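Local coordinates for dihydroneopterin aldolase (Burkholderia thailandensis, PDB 3V9O), which belongs to the dihydroneopterin aldolase family, small alpha/beta proteins whose subunits join their antiparallel sheets, and binds guanine, at residues Leu25-Ala38 against Met78-His92. Numbering follows the deposited sequence. Where two conformers were deposited one is given.
With EDO (1,2-ethanediol), chain F; SO4 (sulfate ion), chain H.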
loop_
_atom_site.group_PDB
_atom_site.type_symbol
_atom_site.label_atom_id
_atom_site.label_comp_id
_atom_site.label_asym_id
_atom_site.label_seq_id
_atom_site.Cartn_x
_atom_site.Cartn_y
_atom_site.Cartn_z
ATOM N N LEU A 25 -1.212 13.686 7.950
ATOM C CA LEU A 25 -2.419 14.265 7.371
ATOM C C LEU A 25 -2.387 13.886 5.903
ATOM O O LEU A 25 -1.314 13.856 5.314
ATOM C CB LEU A 25 -2.350 15.790 7.485
ATOM C CG LEU A 25 -1.992 16.382 8.876
ATOM C CD1 LEU A 25 -1.962 17.898 8.758
ATOM C CD2 LEU A 25 -2.975 15.973 9.941
ATOM N N TYR A 26 -3.533 13.548 5.319
ATOM C CA TYR A 26 -3.493 13.068 3.935
ATOM C C TYR A 26 -4.702 13.588 3.161
ATOM O O TYR A 26 -5.818 13.695 3.641
ATOM C CB TYR A 26 -3.346 11.539 3.870
ATOM C CG TYR A 26 -4.450 10.725 4.492
ATOM C CD1 TYR A 26 -5.572 10.334 3.733
ATOM C CD2 TYR A 26 -4.353 10.283 5.817
ATOM C CE1 TYR A 26 -6.543 9.520 4.272
ATOM C CE2 TYR A 26 -5.320 9.473 6.369
ATOM C CZ TYR A 26 -6.431 9.086 5.628
ATOM O OH TYR A 26 -7.354 8.224 6.175
ATOM N N LEU A 27 -4.397 13.840 1.877
ATOM C CA LEU A 27 -5.414 14.237 0.894
ATOM C C LEU A 27 -5.376 13.187 -0.202
ATOM O O LEU A 27 -4.329 12.945 -0.864
ATOM C CB LEU A 27 -4.994 15.607 0.314
ATOM C CG LEU A 27 -6.115 16.239 -0.513
ATOM C CD1 LEU A 27 -7.330 16.616 0.321
ATOM C CD2 LEU A 27 -5.510 17.497 -1.234
ATOM N N ARG A 28 -6.488 12.462 -0.380
ATOM C CA ARG A 28 -6.547 11.372 -1.343
ATOM C C ARG A 28 -7.289 11.777 -2.600
ATOM O O ARG A 28 -8.445 12.231 -2.528
ATOM C CB ARG A 28 -7.221 10.104 -0.755
ATOM C CG ARG A 28 -7.145 8.937 -1.705
ATOM C CD ARG A 28 -7.358 7.540 -1.115
ATOM N NE ARG A 28 -8.733 7.378 -0.670
ATOM C CZ ARG A 28 -9.130 7.349 0.618
ATOM N NH1 ARG A 28 -8.274 7.398 1.605
ATOM N NH2 ARG A 28 -10.413 7.214 0.850
ATOM N N ASN A 29 -6.609 11.567 -3.730
ATOM C CA ASN A 29 -7.198 11.769 -5.095
ATOM C C ASN A 29 -7.881 13.126 -5.234
ATOM O O ASN A 29 -9.115 13.184 -5.486
ATOM C CB ASN A 29 -8.102 10.633 -5.502
ATOM C CG ASN A 29 -7.353 9.318 -5.576
ATOM O OD1 ASN A 29 -6.142 9.301 -5.938
ATOM N ND2 ASN A 29 -8.038 8.213 -5.287
ATOM N N HIS A 30 -7.097 14.205 -5.099
ATOM C CA HIS A 30 -7.581 15.520 -5.426
ATOM C C HIS A 30 -7.443 15.682 -6.929
ATOM O O HIS A 30 -6.351 15.690 -7.462
ATOM C CB HIS A 30 -6.731 16.560 -4.679
ATOM C CG HIS A 30 -7.051 17.962 -5.025
ATOM N ND1 HIS A 30 -8.287 18.365 -5.453
ATOM C CD2 HIS A 30 -6.300 19.091 -4.933
ATOM C CE1 HIS A 30 -8.285 19.676 -5.661
ATOM N NE2 HIS A 30 -7.083 20.130 -5.374
ATOM N N GLU A 31 -8.555 15.834 -7.618
ATOM C CA GLU A 31 -8.530 16.043 -9.072
ATOM C C GLU A 31 -8.591 17.540 -9.390
ATOM O O GLU A 31 -9.321 18.316 -8.792
ATOM C CB GLU A 31 -9.672 15.305 -9.756
ATOM C CG GLU A 31 -11.045 15.818 -9.523
ATOM C CD GLU A 31 -12.049 15.278 -10.485
ATOM O OE1 GLU A 31 -11.785 14.286 -11.213
ATOM O OE2 GLU A 31 -13.153 15.850 -10.532
ATOM N N VAL A 32 -7.802 17.874 -10.421
ATOM C CA VAL A 32 -7.854 19.202 -11.008
ATOM C C VAL A 32 -7.851 19.058 -12.518
ATOM O O VAL A 32 -7.421 18.031 -13.084
ATOM C CB VAL A 32 -6.649 20.080 -10.570
ATOM C CG1 VAL A 32 -6.624 20.296 -9.037
ATOM C CG2 VAL A 32 -5.311 19.534 -11.064
ATOM N N TYR A 33 -8.318 20.093 -13.206
ATOM C CA TYR A 33 -8.247 20.161 -14.638
ATOM C C TYR A 33 -7.351 21.356 -14.954
ATOM O O TYR A 33 -7.566 22.460 -14.419
ATOM C CB TYR A 33 -9.632 20.345 -15.264
ATOM C CG TYR A 33 -10.515 19.108 -15.135
ATOM C CD1 TYR A 33 -11.296 18.929 -14.009
ATOM C CD2 TYR A 33 -10.518 18.118 -16.134
ATOM C CE1 TYR A 33 -12.114 17.794 -13.892
ATOM C CE2 TYR A 33 -11.327 16.997 -16.017
ATOM C CZ TYR A 33 -12.111 16.866 -14.893
ATOM O OH TYR A 33 -12.947 15.733 -14.802
ATOM N N MET A 34 -6.341 21.115 -15.782
ATOM C CA MET A 34 -5.401 22.196 -16.059
ATOM C C MET A 34 -4.738 21.942 -17.402
ATOM O O MET A 34 -4.774 20.816 -17.965
ATOM C CB MET A 34 -4.350 22.281 -14.938
ATOM C CG MET A 34 -3.526 20.992 -14.892
ATOM S SD MET A 34 -2.342 20.923 -13.527
ATOM C CE MET A 34 -1.344 22.149 -13.866
ATOM N N ASN A 35 -4.097 22.981 -17.947
ATOM C CA ASN A 35 -3.268 22.795 -19.119
ATOM C C ASN A 35 -1.919 22.274 -18.639
ATOM O O ASN A 35 -1.331 22.841 -17.727
ATOM C CB ASN A 35 -3.165 24.128 -19.860
ATOM C CG ASN A 35 -4.481 24.497 -20.508
ATOM O OD1 ASN A 35 -5.065 23.700 -21.236
ATOM N ND2 ASN A 35 -4.991 25.681 -20.180
ATOM N N ILE A 36 -1.518 21.118 -19.158
ATOM C CA ILE A 36 -0.278 20.486 -18.742
ATOM C C ILE A 36 0.134 19.582 -19.879
ATOM O O ILE A 36 -0.718 18.992 -20.563
ATOM C CB ILE A 36 -0.436 19.689 -17.475
ATOM C CG1 ILE A 36 0.922 19.146 -17.006
ATOM C CG2 ILE A 36 -1.504 18.555 -17.626
ATOM C CD1 ILE A 36 0.856 18.632 -15.571
ATOM N N GLY A 37 1.413 19.540 -20.194
ATOM C CA GLY A 37 1.823 18.714 -21.299
ATOM C C GLY A 37 3.124 19.225 -21.800
ATOM O O GLY A 37 3.258 20.455 -21.998
ATOM N N ALA A 38 4.062 18.289 -22.001
ATOM C CA ALA A 38 5.355 18.547 -22.642
ATOM C C ALA A 38 5.235 18.555 -24.161
ATOM O O ALA A 38 4.941 19.583 -24.764
ATOM C CB ALA A 38 6.373 17.509 -22.223
ATOM N N MET A 78 -3.248 21.538 2.481
ATOM C CA MET A 78 -2.874 20.704 1.334
ATOM C C MET A 78 -3.643 21.137 0.072
ATOM O O MET A 78 -2.995 21.420 -0.971
ATOM C CB MET A 78 -3.116 19.234 1.647
ATOM C CG MET A 78 -2.194 18.700 2.727
ATOM S SD MET A 78 -2.401 16.965 3.109
ATOM C CE MET A 78 -3.982 16.997 4.031
ATOM N N LYS A 79 -4.974 21.204 0.119
ATOM C CA LYS A 79 -5.724 21.603 -1.056
ATOM C C LYS A 79 -5.365 23.045 -1.431
ATOM O O LYS A 79 -5.223 23.333 -2.631
ATOM C CB LYS A 79 -7.238 21.406 -0.804
ATOM C CG LYS A 79 -8.108 21.639 -2.034
ATOM C CD LYS A 79 -9.607 21.361 -1.863
ATOM C CE LYS A 79 -10.340 22.051 -3.072
ATOM N NZ LYS A 79 -11.766 21.893 -3.148
ATOM N N GLN A 80 -5.162 23.926 -0.464
ATOM C CA GLN A 80 -4.788 25.324 -0.769
ATOM C C GLN A 80 -3.483 25.400 -1.536
ATOM O O GLN A 80 -3.358 26.219 -2.473
ATOM C CB GLN A 80 -4.661 26.084 0.552
ATOM C CG GLN A 80 -6.021 26.469 1.130
ATOM C CD GLN A 80 -5.985 26.904 2.598
ATOM O OE1 GLN A 80 -4.925 26.932 3.249
ATOM N NE2 GLN A 80 -7.167 27.208 3.138
ATOM N N SER A 81 -2.496 24.640 -1.110
ATOM C CA SER A 81 -1.221 24.660 -1.794
ATOM C C SER A 81 -1.321 24.111 -3.205
ATOM O O SER A 81 -0.699 24.688 -4.131
ATOM C CB SER A 81 -0.149 23.965 -0.982
ATOM O OG SER A 81 -0.128 24.572 0.292
ATOM N N VAL A 82 -2.077 23.036 -3.405
ATOM C CA VAL A 82 -2.263 22.538 -4.778
ATOM C C VAL A 82 -2.932 23.627 -5.590
ATOM O O VAL A 82 -2.470 23.945 -6.706
ATOM C CB VAL A 82 -3.137 21.292 -4.761
ATOM C CG1 VAL A 82 -3.472 20.897 -6.220
ATOM C CG2 VAL A 82 -2.358 20.168 -4.080
ATOM N N ALA A 83 -3.983 24.264 -5.099
ATOM C CA ALA A 83 -4.656 25.300 -5.878
ATOM C C ALA A 83 -3.727 26.428 -6.247
ATOM O O ALA A 83 -3.762 26.929 -7.413
ATOM C CB ALA A 83 -5.852 25.889 -5.111
ATOM N N GLN A 84 -2.877 26.859 -5.322
ATOM C CA GLN A 84 -1.975 27.957 -5.602
ATOM C C GLN A 84 -1.001 27.566 -6.723
ATOM O O GLN A 84 -0.728 28.356 -7.614
ATOM C CB GLN A 84 -1.214 28.332 -4.342
ATOM C CG GLN A 84 -2.081 29.084 -3.349
ATOM C CD GLN A 84 -1.513 29.123 -1.928
ATOM O OE1 GLN A 84 -0.461 28.529 -1.618
ATOM N NE2 GLN A 84 -2.228 29.827 -1.044
ATOM N N CYS A 85 -0.485 26.352 -6.658
ATOM C CA CYS A 85 0.460 25.897 -7.678
ATOM C C CYS A 85 -0.164 25.742 -9.050
ATOM O O CYS A 85 0.411 26.202 -10.063
ATOM C CB CYS A 85 1.162 24.603 -7.207
ATOM S SG CYS A 85 2.255 24.810 -5.805
ATOM N N VAL A 86 -1.355 25.195 -9.092
ATOM C CA VAL A 86 -2.062 24.984 -10.372
ATOM C C VAL A 86 -2.415 26.349 -10.962
ATOM O O VAL A 86 -2.306 26.553 -12.203
ATOM C CB VAL A 86 -3.316 24.115 -10.116
ATOM C CG1 VAL A 86 -4.240 24.089 -11.323
ATOM C CG2 VAL A 86 -2.923 22.723 -9.747
ATOM N N ALA A 87 -2.749 27.329 -10.121
ATOM C CA ALA A 87 -3.205 28.632 -10.593
ATOM C C ALA A 87 -2.093 29.469 -11.229
ATOM O O ALA A 87 -2.365 30.477 -11.910
ATOM C CB ALA A 87 -3.828 29.415 -9.420
ATOM N N ARG A 88 -0.839 29.086 -11.006
ATOM C CA ARG A 88 0.291 29.809 -11.628
ATOM C C ARG A 88 0.366 29.610 -13.138
ATOM O O ARG A 88 1.000 30.399 -13.846
ATOM C CB ARG A 88 1.626 29.413 -10.995
ATOM C CG ARG A 88 1.733 29.742 -9.510
ATOM C CD ARG A 88 3.037 29.231 -8.951
ATOM N NE ARG A 88 3.050 29.191 -7.487
ATOM C CZ ARG A 88 3.770 28.331 -6.778
ATOM N NH1 ARG A 88 4.514 27.429 -7.398
ATOM N NH2 ARG A 88 3.736 28.357 -5.452
ATOM N N GLY A 89 -0.274 28.564 -13.645
ATOM C CA GLY A 89 -0.325 28.367 -15.078
ATOM C C GLY A 89 1.038 28.017 -15.662
ATOM O O GLY A 89 2.055 27.956 -14.956
ATOM N N HIS A 90 1.053 27.749 -16.959
ATOM C CA HIS A 90 2.306 27.516 -17.680
ATOM C C HIS A 90 3.136 26.311 -17.253
ATOM O O HIS A 90 4.368 26.316 -17.386
ATOM C CB HIS A 90 3.176 28.792 -17.661
ATOM C CG HIS A 90 2.435 30.034 -18.057
ATOM N ND1 HIS A 90 2.052 31.000 -17.148
ATOM C CD2 HIS A 90 1.983 30.456 -19.263
ATOM C CE1 HIS A 90 1.408 31.968 -17.778
ATOM N NE2 HIS A 90 1.351 31.662 -19.063
ATOM N N ILE A 91 2.473 25.266 -16.763
ATOM C CA ILE A 91 3.130 24.016 -16.362
ATOM C C ILE A 91 3.122 23.026 -17.550
ATOM O O ILE A 91 2.058 22.678 -18.092
ATOM C CB ILE A 91 2.394 23.504 -15.106
ATOM C CG1 ILE A 91 2.552 24.558 -13.994
ATOM C CG2 ILE A 91 2.903 22.140 -14.627
ATOM C CD1 ILE A 91 1.418 24.565 -12.928
ATOM N N HIS A 92 4.313 22.578 -17.963
ATOM C CA HIS A 92 4.512 21.518 -18.957
ATOM C C HIS A 92 4.762 20.082 -18.412
ATOM O O HIS A 92 4.145 19.110 -18.869
ATOM C CB HIS A 92 5.651 21.905 -19.866
ATOM C CG HIS A 92 5.409 23.208 -20.553
ATOM N ND1 HIS A 92 4.898 23.283 -21.829
ATOM C CD2 HIS A 92 5.517 24.483 -20.108
ATOM C CE1 HIS A 92 4.766 24.559 -22.165
ATOM N NE2 HIS A 92 5.132 25.306 -21.138
HETATM C C1 EDO F . 5.133 26.031 -11.288
HETATM O O1 EDO F . 5.776 26.779 -10.258
HETATM C C2 EDO F . 3.941 25.312 -10.669
HETATM O O2 EDO F . 3.448 26.108 -9.572
HETATM S S SO4 H . -2.547 28.473 -18.739
HETATM O O1 SO4 H . -2.702 29.104 -20.053
HETATM O O2 SO4 H . -2.339 29.501 -17.718
HETATM O O3 SO4 H . -3.772 27.725 -18.442
HETATM O O4 SO4 H . -1.385 27.575 -18.734
HETATM O O HOH W 1 -6.740 22.686 -5.532
HETATM O O HOH W 2 -0.566 25.152 -16.578
#
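With CG of H30 anti to the backbone N (chi1 175°) and CG of K79 likewise anti to its N (chi1 -173°), the imidazole reaches from the strand to the helix and the lysine chain crosses it at about a right angle. K79 CG makes an off-centre CH-pi contact, 4.2 Å from the centroid of the H30 ring, while V82 CB lies at the ring edge and V82 CG1 comes within 3.6 Å of H30 CD2. A water 2.6 Å from H30 NE2 sits in the ring plane and donates weakly to K79 O. H30 ND1 is hydrogen-bonded to the backbone O of D126 of the second subunit, whose OD1 makes a salt bridge with K79 NZ; with partners at both ring nitrogens the imidazole's rotation is probably fixed. Toward the start of both segments the M78 chain bends at chi3 (-73°), laying CE against the strand backbone, 3.6 Å from Y26 C. Farther along, V32 and V86 slide past each other, and beyond them M34 CE meets I91 CD1 at 3.8 Å. After the strand, G37 N donates weakly to H92 O, and H92 ND1 returns another weak bond to G37 O. A second water links N35 O to I91 N. Helix 76-87 thus packs against strand 22-34, outermost within its chain, where a second-subunit strand pairs antiparallel and continues the sheet, in the sheet-and-helix layers of the dihydroneopterin aldolase fold, with A38 at the guanine pocket.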